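Local atomic coordinates of receptor-like protein kinase ANXUR1 (Arabidopsis thaliana, PDB entry 6FIG), a protein that acts as a malectin-like receptor kinase in plant reproduction, its extracellular region of tandem malectin-like domains probably sensing signals at the cell surface. Residues Asp25-Thr31 against Pro61-Pro67; Ile68-Arg73 against Pro130-Asp134; Phe95-Asn100 against Val135-Thr141; Ile159-Leu164 against Gly206-Thr210. All blocks are in the same frame, centred on the assembly; numbering follows the deposited sequence.

Contact 1: Asp25-Thr31 against Pro61-Pro67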
loop_
_atom_site.group_PDB
_atom_site.type_symbol
_atom_site.label_atom_id
_atom_site.label_comp_id
_atom_site.label_asym_id
_atom_site.label_seq_id
_atom_site.Cartn_x
_atom_site.Cartn_y
_atom_site.Cartn_z
ATOM N N ASP A 25 -2.679 -11.362 16.074
ATOM C CA ASP A 25 -3.901 -11.995 15.578
ATOM C C ASP A 25 -5.055 -11.980 16.569
ATOM O O ASP A 25 -6.177 -12.331 16.215
ATOM C CB ASP A 25 -3.616 -13.431 15.131
ATOM C CG ASP A 25 -3.230 -14.355 16.280
ATOM O OD1 ASP A 25 -2.666 -13.879 17.289
ATOM O OD2 ASP A 25 -3.463 -15.572 16.169
ATOM N N THR A 26 -4.770 -11.549 17.801
ATOM C CA THR A 26 -5.647 -11.726 18.956
ATOM C C THR A 26 -7.112 -11.311 18.764
ATOM O O THR A 26 -8.013 -12.124 18.982
ATOM C CB THR A 26 -5.016 -11.023 20.177
ATOM O OG1 THR A 26 -3.755 -11.658 20.450
ATOM C CG2 THR A 26 -5.900 -11.121 21.407
ATOM N N LYS A 27 -7.325 -10.088 18.284
ATOM C CA LYS A 27 -8.661 -9.531 18.072
ATOM C C LYS A 27 -9.542 -10.346 17.121
ATOM O O LYS A 27 -10.767 -10.240 17.176
ATOM C CB LYS A 27 -8.563 -8.102 17.512
ATOM C CG LYS A 27 -8.057 -7.060 18.496
ATOM C CD LYS A 27 -8.140 -5.651 17.917
ATOM C CE LYS A 27 -7.420 -5.508 16.584
ATOM N NZ LYS A 27 -7.283 -4.068 16.214
ATOM N N PHE A 28 -8.925 -11.129 16.232
ATOM C CA PHE A 28 -9.674 -11.854 15.228
ATOM C C PHE A 28 -9.968 -13.296 15.584
ATOM O O PHE A 28 -10.710 -13.934 14.868
ATOM C CB PHE A 28 -8.932 -11.759 13.898
ATOM C CG PHE A 28 -8.709 -10.353 13.473
ATOM C CD1 PHE A 28 -9.749 -9.617 12.926
ATOM C CD2 PHE A 28 -7.494 -9.722 13.711
ATOM C CE1 PHE A 28 -9.563 -8.290 12.573
ATOM C CE2 PHE A 28 -7.301 -8.394 13.357
ATOM C CZ PHE A 28 -8.344 -7.673 12.806
ATOM N N LEU A 29 -9.407 -13.801 16.689
ATOM C CA LEU A 29 -9.671 -15.164 17.100
ATOM C C LEU A 29 -11.045 -15.175 17.775
ATOM O O LEU A 29 -11.267 -14.413 18.722
ATOM C CB LEU A 29 -8.547 -15.637 18.027
ATOM C CG LEU A 29 -8.466 -17.121 18.367
ATOM C CD1 LEU A 29 -8.313 -18.003 17.138
ATOM C CD2 LEU A 29 -7.312 -17.343 19.351
ATOM N N LYS A 30 -11.972 -15.995 17.270
ATOM C CA LYS A 30 -13.405 -15.953 17.663
ATOM C C LYS A 30 -13.855 -17.112 18.576
ATOM O O LYS A 30 -14.585 -16.886 19.558
ATOM C CB LYS A 30 -14.288 -15.890 16.405
ATOM C CG LYS A 30 -15.779 -15.668 16.656
ATOM C CD LYS A 30 -16.107 -14.211 16.992
ATOM C CE LYS A 30 -17.522 -14.041 17.538
ATOM N NZ LYS A 30 -18.539 -14.467 16.537
ATOM N N THR A 31 -13.468 -18.340 18.249
ATOM C CA THR A 31 -13.885 -19.539 19.001
ATOM C C THR A 31 -12.671 -20.400 19.271
ATOM O O THR A 31 -11.747 -20.431 18.456
ATOM C CB THR A 31 -14.912 -20.416 18.232
ATOM O OG1 THR A 31 -14.308 -20.978 17.058
ATOM C CG2 THR A 31 -16.139 -19.625 17.835
ATOM N N PRO A 61 -10.470 -27.573 17.764
ATOM C CA PRO A 61 -10.801 -26.620 16.713
ATOM C C PRO A 61 -10.841 -25.166 17.182
ATOM O O PRO A 61 -11.127 -24.881 18.357
ATOM C CB PRO A 61 -12.184 -27.084 16.227
ATOM C CG PRO A 61 -12.230 -28.521 16.554
ATOM C CD PRO A 61 -11.481 -28.644 17.865
ATOM N N ALA A 62 -10.522 -24.263 16.272
ATOM C CA ALA A 62 -10.535 -22.839 16.563
ATOM C C ALA A 62 -10.830 -22.097 15.281
ATOM O O ALA A 62 -10.463 -22.563 14.188
ATOM C CB ALA A 62 -9.186 -22.420 17.134
ATOM N N THR A 63 -11.491 -20.950 15.394
ATOM C CA THR A 63 -11.880 -20.168 14.213
ATOM C C THR A 63 -11.480 -18.710 14.396
ATOM O O THR A 63 -11.674 -18.132 15.490
ATOM C CB THR A 63 -13.402 -20.254 13.959
ATOM O OG1 THR A 63 -13.780 -21.626 13.766
ATOM C CG2 THR A 63 -13.823 -19.415 12.731
ATOM N N TYR A 64 -10.935 -18.128 13.328
ATOM C CA TYR A 64 -10.807 -16.687 13.162
ATOM C C TYR A 64 -11.999 -16.168 12.360
ATOM O O TYR A 64 -12.475 -16.849 11.447
ATOM C CB TYR A 64 -9.565 -16.312 12.372
ATOM C CG TYR A 64 -8.257 -16.645 13.043
ATOM C CD1 TYR A 64 -7.577 -15.697 13.791
ATOM C CD2 TYR A 64 -7.701 -17.889 12.910
ATOM C CE1 TYR A 64 -6.364 -15.982 14.379
ATOM C CE2 TYR A 64 -6.495 -18.206 13.510
ATOM C CZ TYR A 64 -5.832 -17.239 14.243
ATOM O OH TYR A 64 -4.642 -17.540 14.829
ATOM N N GLU A 65 -12.428 -14.949 12.665
ATOM C CA GLU A 65 -13.415 -14.236 11.867
ATOM C C GLU A 65 -12.816 -12.901 11.438
ATOM O O GLU A 65 -12.456 -12.067 12.279
ATOM C CB GLU A 65 -14.721 -14.051 12.637
ATOM C CG GLU A 65 -15.539 -15.334 12.673
ATOM C CD GLU A 65 -16.924 -15.190 13.297
ATOM O OE1 GLU A 65 -17.363 -14.063 13.601
ATOM O OE2 GLU A 65 -17.575 -16.235 13.477
ATOM N N ILE A 66 -12.701 -12.709 10.125
ATOM C CA ILE A 66 -12.054 -11.529 9.580
ATOM C C ILE A 66 -13.072 -10.751 8.746
ATOM O O ILE A 66 -13.648 -11.315 7.817
ATOM C CB ILE A 66 -10.820 -11.955 8.767
ATOM C CG1 ILE A 66 -9.746 -12.438 9.770
ATOM C CG2 ILE A 66 -10.277 -10.811 7.910
ATOM C CD1 ILE A 66 -8.600 -13.149 9.141
ATOM N N PRO A 67 -13.278 -9.456 9.052
ATOM C CA PRO A 67 -14.222 -8.696 8.233
ATOM C C PRO A 67 -13.732 -8.515 6.796
ATOM O O PRO A 67 -12.563 -8.211 6.583
ATOM C CB PRO A 67 -14.314 -7.338 8.953
ATOM C CG PRO A 67 -13.760 -7.554 10.305
ATOM C CD PRO A 67 -12.746 -8.644 10.165
HETATM O O HOH W 1 -14.140 -23.720 15.871
#
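Tyr64 OH donates to Asp25 OD2 at 2.7 Å, and the same carboxylate forms a salt bridge with Arg56, so the tyrosine hydroxyl and the arginine share one buried acid. At the more exposed side, Lys30 NZ forms a 3.2 Å salt bridge with Glu65 OE1. Between them the backbones pair as antiparallel strands. Glu65 N donates to Phe28 O (3.0 Å) and Thr63 N to Thr31 O (3.1 Å), while Thr63 O accepts from both Lys30 N (2.8 Å) and Thr31 N (3.3 Å). Two residues facing one is a classic beta bulge; it shifts the register by one after the Leu29-Tyr64 pair. A water lies 3.0 Å from both Thr31 OG1 and Thr63 OG1. Packing completes the contact: Leu29 CD1 sits over the face of the Tyr64 ring, a CH-pi contact 3.9 Å from its centroid, and Phe28, closing the short 3-10 turn, brings CD1 to 4.2 Å from Ile66 CG1 and CE1 to 4.0 Å from Pro67 CD. The short edge strand 29-31 is thus joined to the five-stranded malectin-like sheet by main-chain bonds, with a buried acid on its Tyr64 face and a solvent-facing ion pair beyond.

Contact 2: Ile68-Arg73 against Pro130-Asp134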
loop_
_atom_site.group_PDB
_atom_site.type_symbol
_atom_site.label_atom_id
_atom_site.label_comp_id
_atom_site.label_asym_id
_atom_site.label_seq_id
_atom_site.Cartn_x
_atom_site.Cartn_y
_atom_site.Cartn_z
ATOM N N ILE A 68 -14.630 -8.719 5.833
ATOM C CA ILE A 68 -14.330 -8.565 4.420
ATOM C C ILE A 68 -15.528 -7.968 3.692
ATOM O O ILE A 68 -16.648 -7.986 4.197
ATOM C CB ILE A 68 -13.985 -9.914 3.734
ATOM C CG1 ILE A 68 -15.043 -10.987 4.029
ATOM C CG2 ILE A 68 -12.604 -10.398 4.141
ATOM C CD1 ILE A 68 -14.977 -12.193 3.119
ATOM N N LYS A 69 -15.263 -7.440 2.504
ATOM C CA LYS A 69 -16.329 -7.120 1.554
ATOM C C LYS A 69 -16.756 -8.398 0.825
ATOM O O LYS A 69 -15.966 -9.018 0.109
ATOM C CB LYS A 69 -15.870 -6.081 0.548
ATOM C CG LYS A 69 -15.498 -4.763 1.187
ATOM C CD LYS A 69 -15.398 -3.650 0.163
ATOM C CE LYS A 69 -15.695 -2.304 0.797
ATOM N NZ LYS A 69 -15.595 -1.231 -0.227
ATOM N N GLY A 70 -18.023 -8.765 0.975
ATOM C CA GLY A 70 -18.539 -10.015 0.426
ATOM C C GLY A 70 -18.605 -10.124 -1.084
ATOM O O GLY A 70 -18.664 -11.225 -1.627
ATOM N N ASP A 71 -18.598 -8.990 -1.769
ATOM C CA ASP A 71 -18.668 -8.984 -3.214
ATOM C C ASP A 71 -17.286 -8.954 -3.879
ATOM O O ASP A 71 -17.210 -8.827 -5.091
ATOM C CB ASP A 71 -19.520 -7.799 -3.697
ATOM C CG ASP A 71 -18.952 -6.450 -3.285
ATOM O OD1 ASP A 71 -18.263 -6.352 -2.246
ATOM O OD2 ASP A 71 -19.246 -5.471 -3.986
ATOM N N LYS A 72 -16.215 -9.068 -3.090
ATOM C CA LYS A 72 -14.854 -8.955 -3.601
ATOM C C LYS A 72 -14.082 -10.253 -3.430
ATOM O O LYS A 72 -14.339 -11.054 -2.518
ATOM C CB LYS A 72 -14.086 -7.824 -2.890
ATOM C CG LYS A 72 -14.748 -6.457 -2.964
ATOM C CD LYS A 72 -14.802 -5.893 -4.366
ATOM C CE LYS A 72 -15.523 -4.548 -4.382
ATOM N NZ LYS A 72 -15.477 -3.898 -5.710
ATOM N N ARG A 73 -13.116 -10.442 -4.319
ATOM C CA ARG A 73 -12.189 -11.551 -4.256
ATOM C C ARG A 73 -11.076 -11.215 -3.261
ATOM O O ARG A 73 -10.759 -10.029 -3.075
ATOM C CB ARG A 73 -11.638 -11.781 -5.679
ATOM C CG ARG A 73 -10.614 -12.868 -5.834
ATOM C CD ARG A 73 -10.325 -13.206 -7.282
ATOM N NE ARG A 73 -11.367 -14.007 -7.905
ATOM C CZ ARG A 73 -11.494 -15.332 -7.791
ATOM N NH1 ARG A 73 -10.675 -16.040 -7.032
ATOM N NH2 ARG A 73 -12.490 -15.946 -8.431
ATOM N N PRO A 130 -15.663 -14.293 -4.456
ATOM C CA PRO A 130 -16.594 -13.581 -3.583
ATOM C C PRO A 130 -17.572 -14.536 -2.897
ATOM O O PRO A 130 -18.098 -15.438 -3.558
ATOM C CB PRO A 130 -17.333 -12.649 -4.537
ATOM C CG PRO A 130 -16.392 -12.416 -5.666
ATOM C CD PRO A 130 -15.531 -13.653 -5.775
ATOM N N THR A 131 -17.754 -14.312 -1.596
ATOM C CA THR A 131 -18.541 -15.135 -0.671
ATOM C C THR A 131 -19.971 -14.634 -0.470
ATOM O O THR A 131 -20.804 -15.367 0.067
ATOM C CB THR A 131 -17.887 -15.097 0.741
ATOM O OG1 THR A 131 -17.687 -13.726 1.162
ATOM C CG2 THR A 131 -16.572 -15.805 0.766
ATOM N N ASP A 132 -20.256 -13.383 -0.855
ATOM C CA ASP A 132 -21.454 -12.653 -0.404
ATOM C C ASP A 132 -21.691 -12.699 1.116
ATOM O O ASP A 132 -22.827 -12.662 1.585
ATOM C CB ASP A 132 -22.692 -13.092 -1.199
ATOM C CG ASP A 132 -22.585 -12.728 -2.677
ATOM O OD1 ASP A 132 -23.631 -12.611 -3.348
ATOM O OD2 ASP A 132 -21.454 -12.549 -3.174
ATOM N N LYS A 133 -20.596 -12.762 1.866
ATOM C CA LYS A 133 -20.605 -12.757 3.313
ATOM C C LYS A 133 -19.601 -11.715 3.754
ATOM O O LYS A 133 -18.511 -11.616 3.173
ATOM C CB LYS A 133 -20.229 -14.136 3.861
ATOM C CG LYS A 133 -21.385 -15.129 3.841
ATOM C CD LYS A 133 -20.944 -16.533 4.242
ATOM C CE LYS A 133 -20.821 -16.695 5.749
ATOM N NZ LYS A 133 -19.910 -17.828 6.110
ATOM N N ASP A 134 -19.949 -10.957 4.787
ATOM C CA ASP A 134 -19.084 -9.888 5.280
ATOM C C ASP A 134 -18.045 -10.380 6.305
ATOM O O ASP A 134 -17.281 -9.579 6.838
ATOM C CB ASP A 134 -19.897 -8.688 5.814
ATOM C CG ASP A 134 -20.877 -9.058 6.927
ATOM O OD1 ASP A 134 -20.608 -10.006 7.692
ATOM O OD2 ASP A 134 -21.934 -8.386 7.055
HETATM O O HOH W 2 -15.753 -12.338 -0.390
#
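Ile68 reaches across with its CD1 to lie 3.6 Å from Lys133 O and 3.7 Å from Thr131 OG1, overlapping the bend of the facing loop. Two connections of the malectin-like beta-sandwich meet here: loop 68-73 leads from strand 62-67 to strand 73-80, and loop 130-134 from strand 122-128 to strand 135-142. The first contains a type I beta turn, Lys69 to Lys72, closed by Lys72 N to Lys69 O at 3.2 Å. Backbone bonds join the loops, Ile68 N to Asp134 O at 3.0 Å and Asp132 N to Gly70 O at 2.8 Å. Gly70 CA comes within 3.2 Å of Lys133 O, and a beta carbon at this position would clash with Lys133 N, so the absence of a side chain permits the close approach. Pro130 packs against the middle of the turn, its CB 3.5 Å from Gly70 O and its CG 3.7 Å from Asp71 O. A water bridges the two backbones, donating to Lys72 O at 2.9 Å and accepting from Thr131 N at 3.1 Å.

Contact 3: Phe95-Asn100 against Val135-Thr141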
loop_
_atom_site.group_PDB
_atom_site.type_symbol
_atom_site.label_atom_id
_atom_site.label_comp_id
_atom_site.label_asym_id
_atom_site.label_seq_id
_atom_site.Cartn_x
_atom_site.Cartn_y
_atom_site.Cartn_z
ATOM N N PHE A 95 -3.538 -31.334 10.337
ATOM C CA PHE A 95 -4.780 -30.571 10.495
ATOM C C PHE A 95 -5.431 -30.124 9.201
ATOM O O PHE A 95 -4.858 -30.236 8.100
ATOM C CB PHE A 95 -4.558 -29.395 11.443
ATOM C CG PHE A 95 -3.538 -28.408 10.976
ATOM C CD1 PHE A 95 -2.194 -28.599 11.253
ATOM C CD2 PHE A 95 -3.933 -27.239 10.341
ATOM C CE1 PHE A 95 -1.252 -27.653 10.863
ATOM C CE2 PHE A 95 -3.003 -26.286 9.942
ATOM C CZ PHE A 95 -1.658 -26.500 10.216
ATOM N N THR A 96 -6.662 -29.646 9.351
ATOM C CA THR A 96 -7.463 -29.137 8.272
ATOM C C THR A 96 -7.597 -27.642 8.455
ATOM O O THR A 96 -7.647 -27.141 9.579
ATOM C CB THR A 96 -8.852 -29.826 8.268
ATOM O OG1 THR A 96 -8.684 -31.223 7.997
ATOM C CG2 THR A 96 -9.843 -29.232 7.258
ATOM N N VAL A 97 -7.637 -26.916 7.340
ATOM C CA VAL A 97 -8.001 -25.505 7.354
ATOM C C VAL A 97 -9.082 -25.293 6.313
ATOM O O VAL A 97 -8.925 -25.717 5.138
ATOM C CB VAL A 97 -6.824 -24.553 7.059
ATOM C CG1 VAL A 97 -7.278 -23.100 7.200
ATOM C CG2 VAL A 97 -5.618 -24.872 7.937
ATOM N N GLU A 98 -10.122 -24.581 6.715
ATOM C CA GLU A 98 -11.234 -24.223 5.870
ATOM C C GLU A 98 -11.418 -22.719 5.896
ATOM O O GLU A 98 -11.220 -22.073 6.948
ATOM C CB GLU A 98 -12.505 -24.897 6.360
ATOM C CG GLU A 98 -12.517 -26.406 6.213
ATOM C CD GLU A 98 -13.566 -27.048 7.105
ATOM O OE1 GLU A 98 -13.349 -27.154 8.339
ATOM O OE2 GLU A 98 -14.626 -27.430 6.579
ATOM N N ALA A 99 -11.810 -22.148 4.763
ATOM C CA ALA A 99 -12.134 -20.721 4.677
ATOM C C ALA A 99 -13.538 -20.646 4.129
ATOM O O ALA A 99 -13.793 -20.950 2.949
ATOM C CB ALA A 99 -11.158 -19.966 3.786
ATOM N N ASN A 100 -14.452 -20.249 5.000
ATOM C CA ASN A 100 -15.862 -20.417 4.791
ATOM C C ASN A 100 -16.149 -21.875 4.379
ATOM O O ASN A 100 -15.792 -22.794 5.129
ATOM C CB ASN A 100 -16.410 -19.299 3.900
ATOM C CG ASN A 100 -16.402 -17.935 4.610
ATOM O OD1 ASN A 100 -16.053 -17.841 5.787
ATOM N ND2 ASN A 100 -16.814 -16.874 3.901
ATOM N N VAL A 135 -17.996 -11.689 6.551
ATOM C CA VAL A 135 -16.990 -12.278 7.427
ATOM C C VAL A 135 -16.334 -13.469 6.734
ATOM O O VAL A 135 -17.021 -14.298 6.147
ATOM C CB VAL A 135 -17.623 -12.715 8.765
ATOM C CG1 VAL A 135 -16.652 -13.520 9.607
ATOM C CG2 VAL A 135 -18.094 -11.492 9.546
ATOM N N LEU A 136 -15.005 -13.530 6.796
ATOM C CA LEU A 136 -14.253 -14.697 6.373
ATOM C C LEU A 136 -13.960 -15.503 7.634
ATOM O O LEU A 136 -13.215 -15.046 8.502
ATOM C CB LEU A 136 -12.950 -14.288 5.679
ATOM C CG LEU A 136 -12.062 -15.441 5.196
ATOM C CD1 LEU A 136 -12.786 -16.280 4.147
ATOM C CD2 LEU A 136 -10.754 -14.914 4.621
ATOM N N SER A 137 -14.540 -16.691 7.717
ATOM C CA SER A 137 -14.286 -17.624 8.801
ATOM C C SER A 137 -13.197 -18.623 8.456
ATOM O O SER A 137 -13.367 -19.405 7.521
ATOM C CB SER A 137 -15.564 -18.359 9.131
ATOM O OG SER A 137 -16.525 -17.429 9.608
ATOM N N ILE A 138 -12.081 -18.583 9.188
ATOM C CA ILE A 138 -10.945 -19.454 8.907
ATOM C C ILE A 138 -10.856 -20.427 10.066
ATOM O O ILE A 138 -10.559 -20.021 11.201
ATOM C CB ILE A 138 -9.613 -18.698 8.788
ATOM C CG1 ILE A 138 -9.710 -17.607 7.732
ATOM C CG2 ILE A 138 -8.495 -19.682 8.460
ATOM C CD1 ILE A 138 -8.528 -16.669 7.753
ATOM N N LYS A 139 -11.149 -21.694 9.783
ATOM C CA LYS A 139 -11.284 -22.727 10.815
ATOM C C LYS A 139 -10.123 -23.686 10.754
ATOM O O LYS A 139 -9.862 -24.278 9.686
ATOM C CB LYS A 139 -12.580 -23.507 10.656
ATOM C CG LYS A 139 -12.764 -24.573 11.726
ATOM C CD LYS A 139 -14.129 -25.219 11.666
ATOM C CE LYS A 139 -14.441 -25.803 13.024
ATOM N NZ LYS A 139 -15.615 -26.710 13.061
ATOM N N PHE A 140 -9.437 -23.850 11.888
ATOM C CA PHE A 140 -8.360 -24.803 12.071
ATOM C C PHE A 140 -8.867 -25.996 12.858
ATOM O O PHE A 140 -9.341 -25.832 13.972
ATOM C CB PHE A 140 -7.178 -24.154 12.817
ATOM C CG PHE A 140 -6.424 -23.154 11.993
ATOM C CD1 PHE A 140 -6.918 -21.869 11.802
ATOM C CD2 PHE A 140 -5.217 -23.500 11.358
ATOM C CE1 PHE A 140 -6.226 -20.937 11.033
ATOM C CE2 PHE A 140 -4.523 -22.577 10.593
ATOM C CZ PHE A 140 -5.030 -21.294 10.406
ATOM N N THR A 141 -8.770 -27.200 12.305
ATOM C CA THR A 141 -9.253 -28.402 12.958
ATOM C C THR A 141 -8.160 -29.453 13.032
ATOM O O THR A 141 -7.828 -30.051 12.004
ATOM C CB THR A 141 -10.445 -29.020 12.214
ATOM O OG1 THR A 141 -11.462 -28.038 12.077
ATOM C CG2 THR A 141 -10.979 -30.247 12.952
HETATM O O HOH W 3 -8.898 -32.139 10.540
HETATM O O HOH W 4 -11.035 -26.914 9.628
HETATM O O HOH W 5 -18.244 -16.459 7.559
HETATM O O HOH W 6 -14.537 -22.157 7.781
#
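Val97 and Phe140 form the apolar centre, with Val97 CG2 3.7 Å from Phe140 CE2 and Val97 CG1 over a face of the phenyl ring. They are a non-hydrogen-bonded pair in two antiparallel strands of the five-stranded malectin-like sheet. Along the same face, Phe95 CE2 approaches Phe140 CD2 at 3.8 Å, Val97 CG1 meets Ile138 CG2 at 3.8 Å, and Ala99 CB touches Leu136 CD1 at 4.0 Å. This face packs on strand 151-161 of the other sheet, where Ile156 and Ile153 meet Ile138 and Phe140, as expected for the core of a beta-sandwich. The backbone ladder is regular: Thr96 and Thr141 exchange two bonds, each N to O at 2.9 Å, and Glu98 and Lys139 do the same, with Glu98 N to Lys139 O at 3.0 Å and Lys139 N to Glu98 O at 2.9 Å. Thr96, Glu98, Lys139 and Thr141 place their side chains on the opposite face, which is more open to solvent; a water there lies 2.7 Å from both Glu98 OE1 and Thr141 OG1. Beyond Ala99 the chain turns away, yet Asn100 N still donates to Ser137 O at 2.9 Å. The Asn100 side chain then takes over from the main chain, its OD1 accepting from Ser137 N at 2.7 Å.

Contact 4: Ile159-Leu164 against Gly206-Thr210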
loop_
_atom_site.group_PDB
_atom_site.type_symbol
_atom_site.label_atom_id
_atom_site.label_comp_id
_atom_site.label_asym_id
_atom_site.label_seq_id
_atom_site.Cartn_x
_atom_site.Cartn_y
_atom_site.Cartn_z
ATOM N N ILE A 159 -6.147 -10.144 1.886
ATOM C CA ILE A 159 -5.878 -8.994 1.022
ATOM C C ILE A 159 -6.967 -8.961 -0.042
ATOM O O ILE A 159 -7.073 -9.897 -0.842
ATOM C CB ILE A 159 -4.513 -9.153 0.330
ATOM C CG1 ILE A 159 -3.369 -9.286 1.359
ATOM C CG2 ILE A 159 -4.240 -7.995 -0.619
ATOM C CD1 ILE A 159 -2.150 -9.994 0.824
ATOM N N GLN A 160 -7.750 -7.899 -0.070
ATOM C CA GLN A 160 -8.720 -7.698 -1.147
ATOM C C GLN A 160 -7.987 -7.573 -2.486
ATOM O O GLN A 160 -6.973 -6.879 -2.571
ATOM C CB GLN A 160 -9.549 -6.442 -0.907
ATOM C CG GLN A 160 -10.757 -6.359 -1.809
ATOM C CD GLN A 160 -11.579 -5.133 -1.556
ATOM O OE1 GLN A 160 -12.140 -4.968 -0.463
ATOM N NE2 GLN A 160 -11.674 -4.273 -2.561
ATOM N N MET A 161 -8.474 -8.248 -3.532
ATOM C CA MET A 161 -7.804 -8.217 -4.836
ATOM C C MET A 161 -8.820 -8.056 -5.941
ATOM O O MET A 161 -9.967 -8.398 -5.779
ATOM C CB MET A 161 -6.939 -9.447 -5.071
ATOM C CG MET A 161 -7.728 -10.730 -5.216
ATOM S SD MET A 161 -6.715 -12.131 -5.601
ATOM C CE MET A 161 -6.304 -11.815 -7.305
ATOM N N PRO A 162 -8.400 -7.498 -7.077
ATOM C CA PRO A 162 -9.300 -7.449 -8.221
ATOM C C PRO A 162 -9.598 -8.842 -8.814
ATOM O O PRO A 162 -8.941 -9.847 -8.501
ATOM C CB PRO A 162 -8.514 -6.605 -9.263
ATOM C CG PRO A 162 -7.401 -5.966 -8.501
ATOM C CD PRO A 162 -7.087 -6.895 -7.373
ATOM N N GLU A 163 -10.613 -8.863 -9.667
ATOM C CA GLU A 163 -10.969 -10.084 -10.388
ATOM C C GLU A 163 -10.006 -10.303 -11.544
ATOM O O GLU A 163 -10.267 -9.913 -12.675
ATOM C CB GLU A 163 -12.410 -10.003 -10.886
ATOM C CG GLU A 163 -13.415 -9.965 -9.751
ATOM C CD GLU A 163 -13.622 -11.302 -9.048
ATOM O OE1 GLU A 163 -13.025 -12.337 -9.420
ATOM O OE2 GLU A 163 -14.427 -11.304 -8.097
ATOM N N LEU A 164 -8.884 -10.933 -11.240
ATOM C CA LEU A 164 -7.805 -11.071 -12.208
ATOM C C LEU A 164 -7.910 -12.358 -13.016
ATOM O O LEU A 164 -7.021 -12.628 -13.826
ATOM C CB LEU A 164 -6.458 -11.020 -11.512
ATOM C CG LEU A 164 -6.168 -9.644 -10.880
ATOM C CD1 LEU A 164 -4.793 -9.698 -10.235
ATOM C CD2 LEU A 164 -6.267 -8.523 -11.881
ATOM N N GLY A 206 -0.654 -3.334 -5.233
ATOM C CA GLY A 206 -0.393 -3.540 -3.790
ATOM C C GLY A 206 -0.619 -4.951 -3.252
ATOM O O GLY A 206 -0.932 -5.113 -2.073
ATOM N N LEU A 207 -0.436 -5.985 -4.089
ATOM C CA LEU A 207 -0.823 -7.336 -3.717
ATOM C C LEU A 207 0.289 -8.126 -3.011
ATOM O O LEU A 207 0.073 -9.236 -2.576
ATOM C CB LEU A 207 -1.326 -8.111 -4.945
ATOM C CG LEU A 207 -2.593 -7.567 -5.602
ATOM C CD1 LEU A 207 -2.913 -8.376 -6.859
ATOM C CD2 LEU A 207 -3.755 -7.598 -4.616
ATOM N N THR A 208 1.481 -7.530 -2.925
ATOM C CA THR A 208 2.644 -8.135 -2.278
ATOM C C THR A 208 2.954 -9.589 -2.604
ATOM O O THR A 208 3.467 -10.334 -1.769
ATOM C CB THR A 208 2.692 -7.868 -0.740
ATOM O OG1 THR A 208 1.586 -8.496 -0.068
ATOM C CG2 THR A 208 2.722 -6.396 -0.453
ATOM N N ARG A 209 2.681 -9.973 -3.854
ATOM C CA ARG A 209 3.089 -11.264 -4.387
ATOM C C ARG A 209 4.593 -11.271 -4.651
ATOM O O ARG A 209 5.154 -10.291 -5.136
ATOM C CB ARG A 209 2.399 -11.563 -5.714
ATOM C CG ARG A 209 0.888 -11.662 -5.631
ATOM C CD ARG A 209 0.233 -11.539 -7.005
ATOM N NE ARG A 209 0.500 -10.240 -7.588
ATOM C CZ ARG A 209 -0.014 -9.777 -8.730
ATOM N NH1 ARG A 209 -0.846 -10.502 -9.467
ATOM N NH2 ARG A 209 0.354 -8.578 -9.153
ATOM N N THR A 210 5.234 -12.382 -4.327
ATOM C CA THR A 210 6.632 -12.574 -4.647
ATOM C C THR A 210 6.718 -13.301 -5.988
ATOM O O THR A 210 6.034 -14.287 -6.193
ATOM C CB THR A 210 7.330 -13.387 -3.555
ATOM O OG1 THR A 210 7.176 -12.689 -2.318
ATOM C CG2 THR A 210 8.804 -13.525 -3.841
#
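Ile159, near the end of strand 151-161, directs its side chain at the facing loop, with CG2 4.0 Å from Leu207 CD2 and CD1 4.1 Å from Thr208 OG1. Gln160 turns its side chain away, though its carbonyl O lies 3.9 Å from Leu207 CD2. Met161 makes the closest approach, CB to Leu207 CD2 at 3.7 Å, and Pro162 adds a looser one, CD to Leu207 CD2 at 4.4 Å. After an inverse gamma turn centred on Glu163, Leu164 brings CD1 to 4.1 Å from both Leu207 CD1 and Arg209 NH1. No hydrogen bond links the segments: this is buried apolar packing within the malectin-like ectodomain, centred on Leu207. Arg209 forms a salt bridge with Asp203, and the Thr208 hydroxyl is hydrogen-bonded to Lys20. The contact sets the end of strand 151-161 against the loop between strands 185-192 and 212-213; strand 73-80 pairs alongside through Leu75 and Arg73, while Lys69 of the second subunit packs on Ile159 and Leu207 and is hydrogen-bonded to Gln160 O.

In the fold
Contacts 1 and 3 lie in one five-stranded antiparallel sheet, their centres about 10 Å apart, and are joined where strands 62-67 and 135-142 are neighbours. Both strands also meet contact 2, since strand 62-67 runs into loop 68-73 and loop 130-134 runs into strand 135-142; contact 2, about 16 Å from contact 3 by centres, thus ties that sheet to strands 73-80 and 122-128 of the other. Contact 4, whose centre is about 15 Å from that of contact 2, is joined to it by the Arg73-Glu163 salt bridge and lies where strand 151-161 leads on toward the second half of the tandem ectodomain. Along the chain, contact 1 closes first, contacts 2 and 3 interleave and contact 4 closes last.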